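Local atomic coordinates of conserved domain protein (Porphyromonas gingivalis, PDB entry 3PNN), a protein that probably transfers a sugar from an activated donor to form a glycosidic linkage, as a cytoplasmic glycosyltransferase with a Rossmann-like alpha/beta/alpha fold. Residues T34-I44 and I67-I75. Sequence-based numbering, arbitrary orientation.
Sequences TIMDYSVYDAI and ILTKYEGRI
Asp37 is the polar centre of this contact, gripped from both segments. Tyr71 OH donates to Asp37 OD1 at 2.6 Å, arriving almost end-on to the C-O bond. The carboxylate and ring planes are nearly perpendicular (86°). Lys70 NZ forms a salt bridge with Asp37 OD1 at 2.9 Å, on the syn side and somewhat out of plane, plus a weak bond to Asp37 OD2. The lysine chain bends at chi3 (-71°), which brings NZ there. Within 34-44, Thr34 N donates to Asp37 OD2 and Asp37 N to Thr34 OG1, a capping box. A water links Thr34 OG1 to Lys70 NZ. Together these bonds hold the carboxylate in place.

Apolar contacts gather mainly at the Tyr71 ring. Val40 CG2 lies over one face, 4.1 Å from the Tyr71 ring centroid, a CH-pi contact. Met36, present as selenomethionine, places SE at the ring edge, a Met-aromatic contact. Met36 SE also touches Ile67 CG2 at 3.7 Å. Further along, Ile44 CG1 packs on Ile75 CD1 at 3.9 Å.

Segments 35-44 and 67-71 run roughly the same way, 29° apart. Both pack on strand 50-55, Met36 and Tyr71 on Phe53, as neighbouring helices of the Rossmann-like alpha/beta/alpha fold.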
# COMPACT_ATOMS: atom_id res chain seq x y z
N THR A 34 -7.72 -3.71 15.09
CA THR A 34 -6.73 -2.82 14.48
C THR A 34 -7.17 -2.37 13.09
O THR A 34 -8.08 -2.93 12.50
CB THR A 34 -5.39 -3.56 14.29
OG1 THR A 34 -5.57 -4.61 13.34
CG2 THR A 34 -4.92 -4.16 15.64
N ILE A 35 -6.50 -1.36 12.55
CA ILE A 35 -6.79 -0.93 11.18
C ILE A 35 -6.63 -2.08 10.20
O ILE A 35 -7.46 -2.27 9.31
CB ILE A 35 -5.93 0.26 10.77
CG1 ILE A 35 -6.44 1.52 11.48
CG2 ILE A 35 -5.98 0.46 9.25
CD1 ILE A 35 -5.56 2.71 11.30
N MSE A 36 -5.56 -2.86 10.37
CA MSE A 36 -5.34 -4.03 9.52
C MSE A 36 -6.54 -4.97 9.53
O MSE A 36 -6.93 -5.52 8.49
CB MSE A 36 -4.07 -4.78 9.94
CG MSE A 36 -3.90 -6.10 9.18
SE MSE A 36 -2.51 -7.19 9.98
CE MSE A 36 -1.05 -5.95 9.68
N ASP A 37 -7.12 -5.16 10.71
CA ASP A 37 -8.32 -5.99 10.86
C ASP A 37 -9.48 -5.51 9.98
O ASP A 37 -10.17 -6.33 9.38
CB ASP A 37 -8.80 -6.02 12.32
CG ASP A 37 -7.87 -6.81 13.25
OD1 ASP A 37 -7.08 -7.65 12.76
OD2 ASP A 37 -7.94 -6.57 14.47
N TYR A 38 -9.73 -4.20 9.95
CA TYR A 38 -10.77 -3.67 9.06
C TYR A 38 -10.47 -3.99 7.59
O TYR A 38 -11.37 -4.37 6.84
CB TYR A 38 -10.98 -2.16 9.27
CG TYR A 38 -11.65 -1.91 10.60
CD1 TYR A 38 -13.04 -1.89 10.70
CD2 TYR A 38 -10.90 -1.78 11.77
CE1 TYR A 38 -13.67 -1.71 11.93
CE2 TYR A 38 -11.52 -1.60 13.01
CZ TYR A 38 -12.90 -1.57 13.08
OH TYR A 38 -13.53 -1.41 14.30
N SER A 39 -9.20 -3.89 7.20
CA SER A 39 -8.83 -4.23 5.81
C SER A 39 -9.11 -5.68 5.49
O SER A 39 -9.66 -5.99 4.43
CB SER A 39 -7.35 -3.93 5.55
OG SER A 39 -7.12 -2.54 5.53
N VAL A 40 -8.71 -6.58 6.39
CA VAL A 40 -8.91 -8.00 6.16
C VAL A 40 -10.39 -8.33 6.13
O VAL A 40 -10.85 -9.07 5.26
CB VAL A 40 -8.15 -8.87 7.20
CG1 VAL A 40 -8.51 -10.35 7.03
CG2 VAL A 40 -6.64 -8.64 7.06
N TYR A 41 -11.15 -7.78 7.08
CA TYR A 41 -12.60 -7.98 7.09
C TYR A 41 -13.22 -7.56 5.74
O TYR A 41 -14.03 -8.29 5.16
CB TYR A 41 -13.22 -7.19 8.25
CG TYR A 41 -14.67 -7.50 8.52
CD1 TYR A 41 -15.04 -8.54 9.37
CD2 TYR A 41 -15.68 -6.75 7.93
CE1 TYR A 41 -16.36 -8.83 9.63
CE2 TYR A 41 -17.01 -7.04 8.17
CZ TYR A 41 -17.35 -8.08 9.02
OH TYR A 41 -18.67 -8.36 9.26
N ASP A 42 -12.86 -6.38 5.26
CA ASP A 42 -13.45 -5.90 4.01
C ASP A 42 -12.94 -6.70 2.81
O ASP A 42 -13.68 -6.92 1.85
CB ASP A 42 -13.21 -4.40 3.81
CG ASP A 42 -14.17 -3.55 4.65
OD1 ASP A 42 -15.28 -4.03 4.97
OD2 ASP A 42 -13.82 -2.39 4.97
N ALA A 43 -11.69 -7.14 2.85
CA ALA A 43 -11.16 -7.91 1.72
C ALA A 43 -11.93 -9.22 1.61
O ALA A 43 -12.30 -9.66 0.52
CB ALA A 43 -9.64 -8.17 1.88
N ILE A 44 -12.20 -9.84 2.76
CA ILE A 44 -12.98 -11.07 2.76
C ILE A 44 -14.36 -10.79 2.19
O ILE A 44 -14.82 -11.52 1.31
CB ILE A 44 -13.10 -11.68 4.18
CG1 ILE A 44 -11.73 -12.21 4.63
CG2 ILE A 44 -14.17 -12.77 4.20
CD1 ILE A 44 -11.69 -12.67 6.10
N ILE A 67 -1.03 -11.84 15.37
CA ILE A 67 -1.76 -11.42 14.17
C ILE A 67 -2.33 -12.59 13.35
O ILE A 67 -3.52 -12.62 13.06
CB ILE A 67 -0.91 -10.46 13.30
CG1 ILE A 67 -0.59 -9.20 14.12
CG2 ILE A 67 -1.64 -10.13 11.98
CD1 ILE A 67 0.07 -8.09 13.33
N LEU A 68 -1.49 -13.55 12.98
CA LEU A 68 -1.99 -14.67 12.18
C LEU A 68 -3.10 -15.45 12.88
O LEU A 68 -3.97 -16.02 12.22
CB LEU A 68 -0.86 -15.63 11.78
CG LEU A 68 0.01 -15.13 10.63
CD1 LEU A 68 0.77 -16.30 10.00
CD2 LEU A 68 -0.82 -14.39 9.58
N THR A 69 -3.06 -15.50 14.20
CA THR A 69 -4.06 -16.24 14.96
C THR A 69 -5.44 -15.61 14.79
O THR A 69 -6.47 -16.27 14.96
CB THR A 69 -3.74 -16.27 16.45
OG1 THR A 69 -3.47 -14.93 16.90
CG2 THR A 69 -2.53 -17.15 16.73
N LYS A 70 -5.48 -14.33 14.46
CA LYS A 70 -6.76 -13.65 14.26
C LYS A 70 -7.46 -14.10 12.98
O LYS A 70 -8.69 -14.13 12.90
CB LYS A 70 -6.59 -12.12 14.26
CG LYS A 70 -6.26 -11.52 15.63
CD LYS A 70 -6.29 -9.98 15.63
CE LYS A 70 -5.11 -9.38 14.87
NZ LYS A 70 -5.11 -7.88 14.89
N TYR A 71 -6.66 -14.46 11.97
CA TYR A 71 -7.21 -14.73 10.63
C TYR A 71 -7.23 -16.21 10.24
O TYR A 71 -7.96 -16.60 9.34
CB TYR A 71 -6.44 -13.94 9.55
CG TYR A 71 -6.20 -12.49 9.91
CD1 TYR A 71 -7.21 -11.71 10.47
CD2 TYR A 71 -4.96 -11.89 9.67
CE1 TYR A 71 -6.99 -10.38 10.79
CE2 TYR A 71 -4.74 -10.56 9.99
CZ TYR A 71 -5.76 -9.81 10.55
OH TYR A 71 -5.54 -8.49 10.89
N GLU A 72 -6.42 -17.03 10.90
CA GLU A 72 -6.31 -18.43 10.50
C GLU A 72 -7.68 -19.10 10.53
O GLU A 72 -8.47 -18.91 11.46
CB GLU A 72 -5.33 -19.20 11.38
CG GLU A 72 -5.05 -20.62 10.89
CD GLU A 72 -4.20 -21.43 11.86
OE1 GLU A 72 -2.97 -21.50 11.64
OE2 GLU A 72 -4.76 -21.99 12.83
N GLY A 73 -7.98 -19.89 9.50
CA GLY A 73 -9.27 -20.53 9.45
C GLY A 73 -10.38 -19.64 8.90
O GLY A 73 -11.40 -20.16 8.46
N ARG A 74 -10.19 -18.32 8.91
CA ARG A 74 -11.17 -17.41 8.30
C ARG A 74 -10.86 -17.24 6.81
O ARG A 74 -11.75 -17.04 5.99
CB ARG A 74 -11.13 -16.03 8.96
CG ARG A 74 -11.35 -16.02 10.48
CD ARG A 74 -12.82 -16.03 10.83
NE ARG A 74 -13.04 -15.71 12.24
CZ ARG A 74 -13.54 -14.55 12.67
NH1 ARG A 74 -13.70 -14.35 13.98
NH2 ARG A 74 -13.89 -13.61 11.81
N ILE A 75 -9.57 -17.27 6.49
CA ILE A 75 -9.09 -17.07 5.13
C ILE A 75 -7.67 -17.62 5.10
O ILE A 75 -6.96 -17.55 6.11
CB ILE A 75 -9.10 -15.56 4.75
CG1 ILE A 75 -8.63 -15.37 3.30
CG2 ILE A 75 -8.21 -14.75 5.69
CD1 ILE A 75 -8.73 -13.96 2.80
O HOH W 1 -3.32 -6.37 13.19